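Local coordinates for protein dITP/XTP pyrophosphatase (Mycobacteroides abscessus, PDB 6WWD) that probably hydrolyses non-canonical purine nucleoside triphosphates such as XTP, dITP and ITP to monophosphates and diphosphate, removing them from the nucleotide pool, at residues S73-D78 against G143-I148; V31-T34 against E38-E41; I160-P163 against R168-A171; I55-G60 against A124-T129. One frame throughout, in Å; residues are numbered along the deposited sequence.

Contact 1. Residues S73-D78 against G143-I148; sequences SGLAVD and GSIARI
Ile145 meets Leu75 and Val77 across an apolar contact between two strands of the central sheet. Strands 67-77 and 134-145 are not sheet neighbours. Strand 118-128 runs between them and pairs with both in antiparallel fashion, so the side chains meet over the middle strand, where Val77 and Ile145 both touch Ala119.

The packing is methyl against methyl and methylene. Leu75 holds CG anti to its backbone nitrogen (chi1 -179°), which extends the side chain towards strand 134-145. Its CD2 ends 4.2 Å from CD1 of Ile145. Val77 offers one branch, CG2, which stands beside its own nitrogen and lies 4.2 Å from CG1 of Ile145. The outer end of the isoleucine chain thus lies against both residues of strand 67-77. Helix 98-108 closes over this face: Leu105 reaches Leu75 and Leu106 reaches Ile145. Leu109, just past the helix, touches both Val77 and Ile145.

Polar bonds run to other parts of the chain. The backbone of Leu75 pairs with Gly85 and that of Val77 with Met83, while the carbonyl oxygen of Ile145 accepts a hydrogen bond from Arg117 NE. Leu75 also packs on Tyr157, a residue predicted to bind substrate, so this patch of core adjoins the predicted substrate site.

With no hydrogen bond or charge between the two segments, the contact rests on dispersion and on the exclusion of water. The three residues are buried, and their relative placing probably depends on the hydrogen bonds of the sheet and on helix 98-108.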
ATOM      1  N   SER D  73      -7.119   0.305  17.467  1.00 12.10           N
ATOM      2  CA  SER D  73      -6.601   1.665  17.461  1.00 15.28           C
ATOM      3  C   SER D  73      -5.087   1.629  17.561  1.00 17.97           C
ATOM      4  O   SER D  73      -4.496   0.630  17.989  1.00 17.99           O
ATOM      5  CB  SER D  73      -7.168   2.505  18.620  1.00 14.67           C
ATOM      6  OG  SER D  73      -8.576   2.462  18.583  1.00 22.61           O
ATOM      7  N   GLY D  74      -4.462   2.734  17.162  1.00 13.26           N
ATOM      8  CA  GLY D  74      -3.020   2.835  17.300  1.00 16.64           C
ATOM      9  C   GLY D  74      -2.473   4.014  16.515  1.00 16.44           C
ATOM     10  O   GLY D  74      -3.198   4.962  16.209  1.00 15.70           O
ATOM     11  N   LEU D  75      -1.166   3.948  16.231  1.00 11.37           N
ATOM     12  CA  LEU D  75      -0.438   5.034  15.595  1.00 12.56           C
ATOM     13  C   LEU D  75       0.104   4.586  14.245  1.00 11.95           C
ATOM     14  O   LEU D  75       0.681   3.499  14.134  1.00 12.58           O
ATOM     15  CB  LEU D  75       0.694   5.511  16.510  1.00 15.25           C
ATOM     16  CG  LEU D  75       1.594   6.662  16.060  1.00 13.92           C
ATOM     17  CD1 LEU D  75       0.802   7.968  16.008  1.00 12.75           C
ATOM     18  CD2 LEU D  75       2.735   6.772  17.068  1.00 14.51           C
ATOM     19  N   ALA D  76      -0.059   5.426  13.230  1.00 11.20           N
ATOM     20  CA  ALA D  76       0.439   5.160  11.884  1.00 11.73           C
ATOM     21  C   ALA D  76       1.430   6.250  11.517  1.00 10.93           C
ATOM     22  O   ALA D  76       1.065   7.428  11.473  1.00 10.87           O
ATOM     23  CB  ALA D  76      -0.705   5.118  10.855  1.00  9.91           C
ATOM     24  N   VAL D  77       2.672   5.864  11.237  1.00 10.45           N
ATOM     25  CA  VAL D  77       3.751   6.805  10.939  1.00 10.67           C
ATOM     26  C   VAL D  77       4.172   6.602   9.484  1.00 12.31           C
ATOM     27  O   VAL D  77       4.572   5.495   9.095  1.00 10.55           O
ATOM     28  CB  VAL D  77       4.950   6.616  11.890  1.00 11.24           C
ATOM     29  CG1 VAL D  77       6.051   7.613  11.575  1.00 11.52           C
ATOM     30  CG2 VAL D  77       4.514   6.702  13.358  1.00 11.73           C
ATOM     31  N   ASP D  78       4.081   7.670   8.685  1.00 11.82           N
ATOM     32  CA  ASP D  78       4.432   7.588   7.269  1.00 13.18           C
ATOM     33  C   ASP D  78       5.813   6.971   7.064  1.00 13.63           C
ATOM     34  O   ASP D  78       5.991   6.048   6.252  1.00 12.09           O
ATOM     35  CB  ASP D  78       4.375   8.982   6.634  1.00 13.88           C
ATOM     36  CG  ASP D  78       2.993   9.615   6.721  1.00 21.55           C
ATOM     37  OD1 ASP D  78       2.115   9.078   7.431  1.00 23.55           O
ATOM     38  OD2 ASP D  78       2.771  10.664   6.082  1.00 30.61           O
ATOM     39  N   GLY D 143      -1.391  14.299  12.045  1.00 16.29           N
ATOM     40  CA  GLY D 143      -0.377  15.070  12.733  1.00 16.38           C
ATOM     41  C   GLY D 143       1.022  14.673  12.318  1.00 16.31           C
ATOM     42  O   GLY D 143       1.275  14.368  11.144  1.00 16.30           O
ATOM     43  N   SER D 144       1.952  14.718  13.264  1.00 13.79           N
ATOM     44  CA  SER D 144       3.334  14.338  13.008  1.00 17.16           C
ATOM     45  C   SER D 144       3.979  13.960  14.338  1.00 17.15           C
ATOM     46  O   SER D 144       3.413  14.182  15.414  1.00 15.14           O
ATOM     47  CB  SER D 144       4.106  15.465  12.301  1.00 18.22           C
ATOM     48  OG  SER D 144       4.095  16.640  13.080  1.00 14.44           O
ATOM     49  N   ILE D 145       5.170  13.390  14.256  1.00 13.91           N
ATOM     50  CA  ILE D 145       5.876  12.950  15.452  1.00 15.50           C
ATOM     51  C   ILE D 145       6.826  14.051  15.911  1.00 16.02           C
ATOM     52  O   ILE D 145       7.637  14.555  15.127  1.00 16.61           O
ATOM     53  CB  ILE D 145       6.634  11.636  15.198  1.00 14.82           C
ATOM     54  CG1 ILE D 145       5.671  10.554  14.677  1.00 13.75           C
ATOM     55  CG2 ILE D 145       7.375  11.192  16.467  1.00 13.85           C
ATOM     56  CD1 ILE D 145       4.442  10.326  15.554  1.00 11.25           C
ATOM     57  N   ALA D 146       6.736  14.413  17.191  1.00 15.29           N
ATOM     58  CA  ALA D 146       7.663  15.375  17.765  1.00 19.22           C
ATOM     59  C   ALA D 146       9.083  14.810  17.815  1.00 20.44           C
ATOM     60  O   ALA D 146       9.326  13.607  17.684  1.00 17.30           O
ATOM     61  CB  ALA D 146       7.222  15.773  19.179  1.00 20.07           C
ATOM     62  N   ARG D 147      10.030  15.706  18.060  1.00 23.41           N
ATOM     63  CA  ARG D 147      11.417  15.315  18.240  1.00 24.51           C
ATOM     64  C   ARG D 147      11.751  15.046  19.693  1.00 25.11           C
ATOM     65  O   ARG D 147      12.669  14.271  19.971  1.00 26.26           O
ATOM     66  CB  ARG D 147      12.340  16.400  17.693  1.00 23.71           C
ATOM     67  CG  ARG D 147      12.119  16.598  16.232  1.00 27.58           C
ATOM     68  CD  ARG D 147      13.248  17.349  15.588  1.00 35.50           C
ATOM     69  NE  ARG D 147      12.980  17.494  14.162  1.00 42.89           N
ATOM     70  CZ  ARG D 147      13.487  16.706  13.222  1.00 38.43           C
ATOM     71  NH1 ARG D 147      14.313  15.717  13.542  1.00 36.15           N
ATOM     72  NH2 ARG D 147      13.174  16.916  11.956  1.00 41.54           N
ATOM     73  N   ILE D 148      11.054  15.698  20.620  1.00 28.35           N
ATOM     74  CA  ILE D 148      11.189  15.408  22.050  1.00 23.58           C
ATOM     75  C   ILE D 148       9.815  15.427  22.693  1.00 22.77           C
ATOM     76  O   ILE D 148       8.946  16.231  22.332  1.00 24.69           O
ATOM     77  CB  ILE D 148      12.128  16.419  22.761  1.00 31.29           C
ATOM     78  CG1 ILE D 148      11.603  17.843  22.625  1.00 28.02           C
ATOM     79  CG2 ILE D 148      13.551  16.321  22.224  1.00 34.87           C
ATOM     80  CD1 ILE D 148      12.394  18.841  23.374  1.00 37.66           C
TER

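Contact 2. Residues V31-T34 against E38-E41; sequences VSLT and EYEE
Leu33 and Tyr39 meet in the loop that links strand 29-31 to helix 49-64, next to an ST turn built on Ser32. This is a surface contact, and no hydrogen bond joins the two segments.

Apolar packing comes first. Leu33 places CG beside its backbone nitrogen, and its side chain crosses that of Tyr39 at about a right angle. CD2 does the touching. It lies 3.8 Å from Tyr39 CZ and 3.3 Å from Tyr39 OH, and it approaches the ring obliquely. The ring reaches this place because Tyr39 CG stands between the backbone nitrogen and the carbonyl carbon (chi1 56°). The tyrosine ring also stacks with His63 near the end of helix 49-64. Both Leu33 and Tyr39 touch a crystal neighbour, so their exact pose may owe something to the lattice.

A charged group closes one flank. Glu41 comes from the opposite direction to Leu33 and brings OE1 to 4.1 Å from Leu33 CD1. That oxygen has a stronger partner in Arg8, with which it forms a salt bridge. Arg8 is predicted to bind substrate and packs on Leu33 as well, so the loop borders the predicted nucleotide site.

Ser32 carries further polar bonds. Its backbone nitrogen is bonded to Asp35 OD2, one residue past the segment. In the ST turn, Thr34 N donates to Ser32 OG over 3.1 Å with an angle of 140° at the hydrogen. The Thr34 hydroxyl joins the same oxygen, with OG1 2.8 Å from Ser32 OG.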
ATOM      1  N   VAL D  31     -23.021  -7.390  25.575  1.00 20.28           N
ATOM      2  CA  VAL D  31     -22.327  -8.416  26.338  1.00 15.08           C
ATOM      3  C   VAL D  31     -20.864  -8.313  25.939  1.00 18.35           C
ATOM      4  O   VAL D  31     -20.546  -7.808  24.859  1.00 16.26           O
ATOM      5  CB  VAL D  31     -22.886  -9.846  26.100  1.00 16.15           C
ATOM      6  CG1 VAL D  31     -24.403  -9.872  26.281  1.00 19.38           C
ATOM      7  CG2 VAL D  31     -22.526 -10.350  24.708  1.00 21.20           C
ATOM      8  N   SER D  32     -19.971  -8.687  26.852  1.00 12.80           N
ATOM      9  CA  SER D  32     -18.531  -8.591  26.637  1.00 14.90           C
ATOM     10  C   SER D  32     -17.923  -9.980  26.442  1.00 12.55           C
ATOM     11  O   SER D  32     -18.603 -11.001  26.505  1.00 13.14           O
ATOM     12  CB  SER D  32     -17.850  -7.878  27.809  1.00 16.84           C
ATOM     13  OG  SER D  32     -17.692  -8.790  28.886  1.00 13.97           O
ATOM     14  N   LEU D  33     -16.612 -10.002  26.216  1.00 11.60           N
ATOM     15  CA  LEU D  33     -15.882 -11.260  26.083  1.00 15.29           C
ATOM     16  C   LEU D  33     -15.898 -12.085  27.370  1.00 17.09           C
ATOM     17  O   LEU D  33     -15.625 -13.287  27.318  1.00 16.32           O
ATOM     18  CB  LEU D  33     -14.451 -10.963  25.637  1.00 11.38           C
ATOM     19  CG  LEU D  33     -14.408 -10.474  24.189  1.00 17.86           C
ATOM     20  CD1 LEU D  33     -13.016  -9.979  23.789  1.00 15.57           C
ATOM     21  CD2 LEU D  33     -14.851 -11.609  23.277  1.00 12.71           C
ATOM     22  N   THR D  34     -16.104 -11.453  28.531  1.00 15.55           N
ATOM     23  CA  THR D  34     -16.250 -12.192  29.788  1.00 20.54           C
ATOM     24  C   THR D  34     -17.651 -12.776  29.982  1.00 19.76           C
ATOM     25  O   THR D  34     -17.853 -13.558  30.915  1.00 20.38           O
ATOM     26  CB  THR D  34     -15.867 -11.301  30.983  1.00 19.02           C
ATOM     27  OG1 THR D  34     -16.797 -10.226  31.113  1.00 20.37           O
ATOM     28  CG2 THR D  34     -14.477 -10.721  30.808  1.00 23.35           C
ATOM     29  N   GLU D  38     -14.532 -18.198  26.805  1.00 20.60           N
ATOM     30  CA  GLU D  38     -13.257 -17.765  26.257  1.00 24.91           C
ATOM     31  C   GLU D  38     -12.969 -18.490  24.954  1.00 23.28           C
ATOM     32  O   GLU D  38     -13.244 -19.686  24.809  1.00 24.34           O
ATOM     33  CB  GLU D  38     -12.138 -18.042  27.270  1.00 23.92           C
ATOM     34  CG  GLU D  38     -10.930 -17.136  27.117  1.00 29.75           C
ATOM     35  CD  GLU D  38      -9.881 -17.379  28.204  1.00 38.89           C
ATOM     36  OE1 GLU D  38      -9.660 -18.557  28.560  1.00 40.03           O
ATOM     37  OE2 GLU D  38      -9.284 -16.397  28.704  1.00 39.05           O
ATOM     38  N   TYR D  39     -12.401 -17.766  24.005  1.00 25.57           N
ATOM     39  CA  TYR D  39     -11.937 -18.396  22.783  1.00 26.57           C
ATOM     40  C   TYR D  39     -10.588 -17.812  22.409  1.00 30.14           C
ATOM     41  O   TYR D  39     -10.205 -16.737  22.870  1.00 24.45           O
ATOM     42  CB  TYR D  39     -12.954 -18.238  21.650  1.00 24.58           C
ATOM     43  CG  TYR D  39     -13.376 -16.812  21.310  1.00 20.16           C
ATOM     44  CD1 TYR D  39     -12.599 -16.014  20.462  1.00 21.32           C
ATOM     45  CD2 TYR D  39     -14.581 -16.293  21.778  1.00 15.33           C
ATOM     46  CE1 TYR D  39     -12.994 -14.721  20.124  1.00 18.90           C
ATOM     47  CE2 TYR D  39     -14.996 -15.003  21.437  1.00 16.86           C
ATOM     48  CZ  TYR D  39     -14.193 -14.222  20.608  1.00 18.64           C
ATOM     49  OH  TYR D  39     -14.594 -12.949  20.266  1.00 14.39           O
ATOM     50  N   GLU D  40      -9.863 -18.550  21.574  1.00 31.59           N
ATOM     51  CA  GLU D  40      -8.513 -18.144  21.207  1.00 39.57           C
ATOM     52  C   GLU D  40      -8.549 -16.885  20.343  1.00 35.98           C
ATOM     53  O   GLU D  40      -9.239 -16.833  19.318  1.00 34.64           O
ATOM     54  CB  GLU D  40      -7.822 -19.287  20.466  1.00 45.11           C
ATOM     55  CG  GLU D  40      -6.556 -18.902  19.736  1.00 49.76           C
ATOM     56  CD  GLU D  40      -5.998 -20.055  18.929  1.00 63.22           C
ATOM     57  OE1 GLU D  40      -5.429 -20.988  19.539  1.00 70.12           O
ATOM     58  OE2 GLU D  40      -6.149 -20.036  17.688  1.00 64.29           O
ATOM     59  N   GLU D  41      -7.800 -15.869  20.762  1.00 30.48           N
ATOM     60  CA  GLU D  41      -7.698 -14.609  20.041  1.00 37.38           C
ATOM     61  C   GLU D  41      -6.392 -14.568  19.244  1.00 36.69           C
ATOM     62  O   GLU D  41      -5.298 -14.595  19.820  1.00 38.12           O
ATOM     63  CB  GLU D  41      -7.822 -13.441  21.018  1.00 41.90           C
ATOM     64  CG  GLU D  41      -9.275 -13.218  21.477  1.00 42.03           C
ATOM     65  CD  GLU D  41      -9.385 -12.621  22.872  1.00 43.42           C
ATOM     66  OE1 GLU D  41     -10.325 -13.003  23.607  1.00 38.95           O
ATOM     67  OE2 GLU D  41      -8.535 -11.777  23.238  1.00 43.10           O
TER

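Contact 3. Residues I160-P163 against R168-A171; sequences IFVP and RTAA
The ring of Phe161 receives Ala170 at its edge: the methyl CB lies near the ring plane, 4.3 Å from CD2 of the phenylalanine. Phe121 and Trp141 meet the same ring with their planes inclined to it. Phe161 belongs to strand 161-163, a short strand that pairs antiparallel with 134-145 in the mixed sheet of the HAM1 fold. After four linking residues the chain folds back as 168-171 and lies against this strand. The proline ring takes part too, with Pro163 CD set 3.2 Å from the carbonyl oxygen of Arg168.

One hydrogen bond joins the two backbones. Ala170 N donates to Phe161 O over 2.7 Å, with an angle of 145° at the hydrogen. The nitrogen lies almost straight ahead of the carbonyl, and the C=O...N angle is 173°. A CA-H...O contact from Thr169 CA, 3.1 Å away, reaches the same Phe161 O.

Val162 uses both branches. CG1, which is turned opposite the residue's own nitrogen, comes 3.5 Å from Arg168 O. CG2 lies 4.1 Å from the Thr169 methyl CG2, and these two side chains meet at a slant. Thr169 OG1 is bonded to the carbonyl of Ala150, and the Arg168 guanidinium pairs with Glu177. Ala170 also touches Asp158, predicted to bind substrate, so the fold-back lies beside the predicted substrate site.

A water bridges the far end of the contact. It donates one hydrogen to Pro163 O and the other to Arg168 O, each oxygen 2.8 Å from the water oxygen.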
ATOM      1  N   ILE D 160       4.461  12.569  22.165  1.00 13.83           N
ATOM      2  CA  ILE D 160       5.260  12.777  20.960  1.00 13.55           C
ATOM      3  C   ILE D 160       4.400  12.922  19.715  1.00 12.41           C
ATOM      4  O   ILE D 160       4.931  12.940  18.608  1.00 12.62           O
ATOM      5  CB  ILE D 160       6.294  11.653  20.746  1.00 14.03           C
ATOM      6  CG1 ILE D 160       5.577  10.294  20.615  1.00 16.16           C
ATOM      7  CG2 ILE D 160       7.391  11.679  21.811  1.00 15.84           C
ATOM      8  CD1 ILE D 160       6.502   9.202  20.149  1.00 19.41           C
ATOM      9  N   PHE D 161       3.081  13.012  19.865  1.00 13.51           N
ATOM     10  CA  PHE D 161       2.197  13.196  18.720  1.00 12.03           C
ATOM     11  C   PHE D 161       1.810  14.664  18.627  1.00 15.49           C
ATOM     12  O   PHE D 161       1.178  15.194  19.544  1.00 17.38           O
ATOM     13  CB  PHE D 161       0.950  12.320  18.825  1.00 14.27           C
ATOM     14  CG  PHE D 161       0.014  12.465  17.654  1.00 14.58           C
ATOM     15  CD1 PHE D 161       0.333  11.909  16.428  1.00 12.48           C
ATOM     16  CD2 PHE D 161      -1.171  13.193  17.772  1.00 17.11           C
ATOM     17  CE1 PHE D 161      -0.531  12.049  15.329  1.00 16.32           C
ATOM     18  CE2 PHE D 161      -2.043  13.334  16.678  1.00 15.63           C
ATOM     19  CZ  PHE D 161      -1.717  12.760  15.456  1.00 13.82           C
ATOM     20  N   VAL D 162       2.179  15.312  17.524  1.00 14.27           N
ATOM     21  CA  VAL D 162       1.852  16.717  17.289  1.00 13.17           C
ATOM     22  C   VAL D 162       0.671  16.765  16.328  1.00 16.77           C
ATOM     23  O   VAL D 162       0.842  16.458  15.135  1.00 13.75           O
ATOM     24  CB  VAL D 162       3.049  17.501  16.724  1.00 15.25           C
ATOM     25  CG1 VAL D 162       2.652  18.953  16.488  1.00 17.03           C
ATOM     26  CG2 VAL D 162       4.265  17.420  17.661  1.00 14.21           C
ATOM     27  N   PRO D 163      -0.532  17.097  16.786  1.00 14.70           N
ATOM     28  CA  PRO D 163      -1.668  17.258  15.870  1.00 17.57           C
ATOM     29  C   PRO D 163      -1.426  18.354  14.839  1.00 16.27           C
ATOM     30  O   PRO D 163      -0.951  19.443  15.162  1.00 15.22           O
ATOM     31  CB  PRO D 163      -2.818  17.648  16.810  1.00 15.19           C
ATOM     32  CG  PRO D 163      -2.413  17.132  18.118  1.00 17.35           C
ATOM     33  CD  PRO D 163      -0.925  17.326  18.181  1.00 18.96           C
ATOM     34  N   ARG D 168       2.030  22.054  19.488  1.00 22.49           N
ATOM     35  CA  ARG D 168       1.919  21.337  20.748  1.00 22.33           C
ATOM     36  C   ARG D 168       1.608  19.866  20.521  1.00 21.44           C
ATOM     37  O   ARG D 168       1.005  19.486  19.510  1.00 21.53           O
ATOM     38  CB  ARG D 168       0.834  21.951  21.621  1.00 24.21           C
ATOM     39  CG  ARG D 168       1.145  23.348  22.144  1.00 29.00           C
ATOM     40  CD  ARG D 168      -0.058  23.868  22.897  1.00 31.99           C
ATOM     41  NE  ARG D 168      -1.165  24.120  21.982  1.00 37.94           N
ATOM     42  CZ  ARG D 168      -2.440  24.150  22.351  1.00 40.39           C
ATOM     43  NH1 ARG D 168      -2.774  23.868  23.607  1.00 37.20           N
ATOM     44  NH2 ARG D 168      -3.383  24.399  21.452  1.00 35.31           N
ATOM     45  N   THR D 169       2.057  19.035  21.462  1.00 20.63           N
ATOM     46  CA  THR D 169       1.762  17.612  21.436  1.00 21.09           C
ATOM     47  C   THR D 169       0.391  17.338  22.038  1.00 21.37           C
ATOM     48  O   THR D 169      -0.183  18.173  22.740  1.00 22.81           O
ATOM     49  CB  THR D 169       2.806  16.806  22.202  1.00 18.54           C
ATOM     50  OG1 THR D 169       2.665  17.052  23.606  1.00 19.85           O
ATOM     51  CG2 THR D 169       4.203  17.157  21.738  1.00 17.78           C
ATOM     52  N   ALA D 170      -0.121  16.131  21.773  1.00 21.06           N
ATOM     53  CA  ALA D 170      -1.421  15.764  22.321  1.00 23.84           C
ATOM     54  C   ALA D 170      -1.404  15.853  23.840  1.00 26.71           C
ATOM     55  O   ALA D 170      -2.388  16.284  24.452  1.00 24.69           O
ATOM     56  CB  ALA D 170      -1.829  14.366  21.863  1.00 21.97           C
ATOM     57  N   ALA D 171      -0.284  15.473  24.465  1.00 22.84           N
ATOM     58  CA  ALA D 171      -0.164  15.579  25.914  1.00 27.15           C
ATOM     59  C   ALA D 171      -0.072  17.021  26.402  1.00 30.29           C
ATOM     60  O   ALA D 171      -0.265  17.262  27.596  1.00 33.02           O
ATOM     61  CB  ALA D 171       1.053  14.793  26.404  1.00 25.34           C
TER
HETATM   62  O   HOH W   1      -0.590  20.734  17.634  1.00 15.52           O

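Contact 4. Residues I55-G60 against A124-T129; sequences IKAREG and ACALVT
This is buried helix-on-sheet packing, in which Ala57 of helix 49-64 sits on Ala126 and Val128 of strand 118-128. The short segments run in roughly the same direction, with a crossing angle of -31°. Their axes approach to 7.3 Å, a close spacing, consistent with the small side chains of Ala57 and Ala126.

Ala57 CB touches both strand residues. It lies 3.7 Å from Val128 CG2 and 4.2 Å from Ala126 CB. Val128 turns CG1 opposite its own nitrogen (chi1 178°), which leaves CG2 to face the helix. The same methyl also comes 3.8 Å from the backbone nitrogen of Arg58.

The helix covers one face of the central sheet of the HAM1 fold. Ala53, Leu54 and Val61 of the same helix extend the packing on this strand. Leu127 points away from the helix and packs on Leu188 of the second subunit, so the same strand faces the helix on one side and the second subunit on the other.

Arg58 starts away from the strand, yet its CG passes 4.0 Å from Val128 CG2. Beyond CG the chain runs extended to NE, which forms a salt bridge with Glu134. One turn of helix carries Lys56 as well, and its NZ pairs with Glu44 and with Asp72, the predicted proton acceptor and magnesium ligand.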
ATOM      1  N   ILE D  55     -11.310  -8.830  11.532  1.00 12.61           N
ATOM      2  CA  ILE D  55     -10.953 -10.175  11.971  1.00 17.13           C
ATOM      3  C   ILE D  55     -11.533 -10.448  13.355  1.00 13.07           C
ATOM      4  O   ILE D  55     -12.123 -11.506  13.601  1.00 14.33           O
ATOM      5  CB  ILE D  55      -9.427 -10.372  11.943  1.00 19.66           C
ATOM      6  CG1 ILE D  55      -8.921 -10.435  10.498  1.00 18.75           C
ATOM      7  CG2 ILE D  55      -9.064 -11.662  12.682  1.00 18.02           C
ATOM      8  CD1 ILE D  55      -7.404 -10.388  10.392  1.00 21.97           C
ATOM      9  N   LYS D  56     -11.411  -9.484  14.268  1.00 13.48           N
ATOM     10  CA  LYS D  56     -11.916  -9.698  15.622  1.00 15.32           C
ATOM     11  C   LYS D  56     -13.436  -9.815  15.651  1.00 16.92           C
ATOM     12  O   LYS D  56     -13.983 -10.637  16.395  1.00 17.17           O
ATOM     13  CB  LYS D  56     -11.454  -8.574  16.541  1.00 15.34           C
ATOM     14  CG  LYS D  56     -10.143  -8.895  17.222  1.00 27.90           C
ATOM     15  CD  LYS D  56      -9.189  -7.724  17.257  1.00 26.84           C
ATOM     16  CE  LYS D  56      -9.775  -6.540  17.962  1.00 24.62           C
ATOM     17  NZ  LYS D  56      -8.691  -5.611  18.356  1.00 20.88           N
ATOM     18  N   ALA D  57     -14.140  -9.005  14.857  1.00 10.89           N
ATOM     19  CA  ALA D  57     -15.598  -9.070  14.888  1.00 14.32           C
ATOM     20  C   ALA D  57     -16.112 -10.371  14.283  1.00 12.90           C
ATOM     21  O   ALA D  57     -17.066 -10.968  14.817  1.00 11.54           O
ATOM     22  CB  ALA D  57     -16.206  -7.853  14.176  1.00 11.28           C
ATOM     23  N   ARG D  58     -15.500 -10.834  13.175  1.00 13.42           N
ATOM     24  CA  ARG D  58     -15.902 -12.118  12.593  1.00 12.57           C
ATOM     25  C   ARG D  58     -15.769 -13.231  13.617  1.00 14.68           C
ATOM     26  O   ARG D  58     -16.644 -14.099  13.739  1.00 14.36           O
ATOM     27  CB  ARG D  58     -15.035 -12.470  11.385  1.00 14.33           C
ATOM     28  CG  ARG D  58     -15.185 -11.591  10.188  1.00 17.93           C
ATOM     29  CD  ARG D  58     -14.358 -12.103   9.026  1.00 18.62           C
ATOM     30  NE  ARG D  58     -14.301 -11.084   7.984  1.00 19.30           N
ATOM     31  CZ  ARG D  58     -13.193 -10.469   7.598  1.00 18.25           C
ATOM     32  NH1 ARG D  58     -12.026 -10.786   8.146  1.00 17.76           N
ATOM     33  NH2 ARG D  58     -13.255  -9.546   6.648  1.00 21.18           N
ATOM     34  N   GLU D  59     -14.657 -13.230  14.345  1.00 15.07           N
ATOM     35  CA  GLU D  59     -14.424 -14.246  15.359  1.00 18.34           C
ATOM     36  C   GLU D  59     -15.491 -14.195  16.440  1.00 18.08           C
ATOM     37  O   GLU D  59     -15.972 -15.238  16.895  1.00 18.16           O
ATOM     38  CB  GLU D  59     -13.034 -14.056  15.956  1.00 16.32           C
ATOM     39  CG  GLU D  59     -11.927 -14.620  15.103  1.00 17.39           C
ATOM     40  CD  GLU D  59     -11.994 -16.143  15.031  1.00 29.94           C
ATOM     41  OE1 GLU D  59     -11.871 -16.795  16.088  1.00 33.45           O
ATOM     42  OE2 GLU D  59     -12.166 -16.687  13.926  1.00 34.24           O
ATOM     43  N   GLY D  60     -15.874 -12.990  16.860  1.00 16.14           N
ATOM     44  CA  GLY D  60     -16.936 -12.865  17.843  1.00 15.34           C
ATOM     45  C   GLY D  60     -18.242 -13.480  17.370  1.00 17.30           C
ATOM     46  O   GLY D  60     -18.919 -14.185  18.124  1.00 18.55           O
ATOM     47  N   ALA D 124     -10.295   2.278  14.472  1.00 12.07           N
ATOM     48  CA  ALA D 124     -11.199   1.540  13.600  1.00 14.11           C
ATOM     49  C   ALA D 124     -12.200   0.732  14.415  1.00 17.23           C
ATOM     50  O   ALA D 124     -11.871   0.205  15.484  1.00 12.68           O
ATOM     51  CB  ALA D 124     -10.431   0.611  12.653  1.00 12.58           C
ATOM     52  N   CYS D 125     -13.414   0.626  13.882  1.00 13.48           N
ATOM     53  CA  CYS D 125     -14.531  -0.099  14.479  1.00 13.72           C
ATOM     54  C   CYS D 125     -15.168  -0.953  13.402  1.00 18.58           C
ATOM     55  O   CYS D 125     -15.485  -0.443  12.320  1.00 15.21           O
ATOM     56  CB  CYS D 125     -15.587   0.852  15.049  1.00 19.23           C
ATOM     57  SG  CYS D 125     -15.228   1.497  16.686  1.00 30.89           S
ATOM     58  N   ALA D 126     -15.380  -2.237  13.695  1.00 15.09           N
ATOM     59  CA  ALA D 126     -16.024  -3.125  12.739  1.00 14.12           C
ATOM     60  C   ALA D 126     -17.287  -3.735  13.330  1.00 15.29           C
ATOM     61  O   ALA D 126     -17.389  -3.967  14.544  1.00 12.07           O
ATOM     62  CB  ALA D 126     -15.085  -4.239  12.287  1.00 12.12           C
ATOM     63  N   LEU D 127     -18.265  -3.960  12.455  1.00 13.95           N
ATOM     64  CA  LEU D 127     -19.476  -4.688  12.799  1.00 12.63           C
ATOM     65  C   LEU D 127     -19.631  -5.837  11.822  1.00 14.77           C
ATOM     66  O   LEU D 127     -19.554  -5.634  10.607  1.00 12.29           O
ATOM     67  CB  LEU D 127     -20.718  -3.799  12.751  1.00 14.06           C
ATOM     68  CG  LEU D 127     -22.063  -4.563  12.780  1.00 18.53           C
ATOM     69  CD1 LEU D 127     -22.355  -5.161  14.143  1.00 14.20           C
ATOM     70  CD2 LEU D 127     -23.225  -3.683  12.308  1.00 25.08           C
ATOM     71  N   VAL D 128     -19.856  -7.033  12.352  1.00 12.90           N
ATOM     72  CA  VAL D 128     -20.223  -8.200  11.554  1.00 12.44           C
ATOM     73  C   VAL D 128     -21.513  -8.741  12.144  1.00 13.71           C
ATOM     74  O   VAL D 128     -21.624  -8.912  13.366  1.00 14.10           O
ATOM     75  CB  VAL D 128     -19.121  -9.276  11.545  1.00 12.63           C
ATOM     76  CG1 VAL D 128     -19.561 -10.485  10.740  1.00 13.22           C
ATOM     77  CG2 VAL D 128     -17.822  -8.706  10.987  1.00 12.93           C
ATOM     78  N   THR D 129     -22.485  -8.941  11.307  1.00 15.54           N
ATOM     79  CA  THR D 129     -23.797  -9.385  11.742  1.00 16.07           C
ATOM     80  C   THR D 129     -23.873 -10.902  11.707  1.00 16.73           C
ATOM     81  O   THR D 129     -23.051 -11.563  11.060  1.00 17.38           O
ATOM     82  CB  THR D 129     -24.879  -8.783  10.842  1.00 17.06           C
ATOM     83  OG1 THR D 129     -24.777  -9.348   9.527  1.00 17.20           O
ATOM     84  CG2 THR D 129     -24.745  -7.256  10.784  1.00 16.67           C
TER

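How the contacts relate
From the N terminus, contact 2 comes first and closes a short loop within the connection from strand 29-31 to helix 49-64. That helix then opens contact 4, and the following strand opens contact 1. Strand 118-128 closes contact 4 before strand 134-145 closes contact 1, so these two cross along the chain. Both reach one sheet: contact 4 lays helix 49-64 on it, and contact 1 packs two of its strands together, with centres about 26 Å apart. Contact 3 closes last, a local fold-back after strand 161-163. It touches contact 1 through a probable hydrogen bond between Ser144 O and Val162 N. Contacts 2 and 4 also touch, where Tyr39 OH lies 3.4 Å from Gly60 CA. None nests inside another.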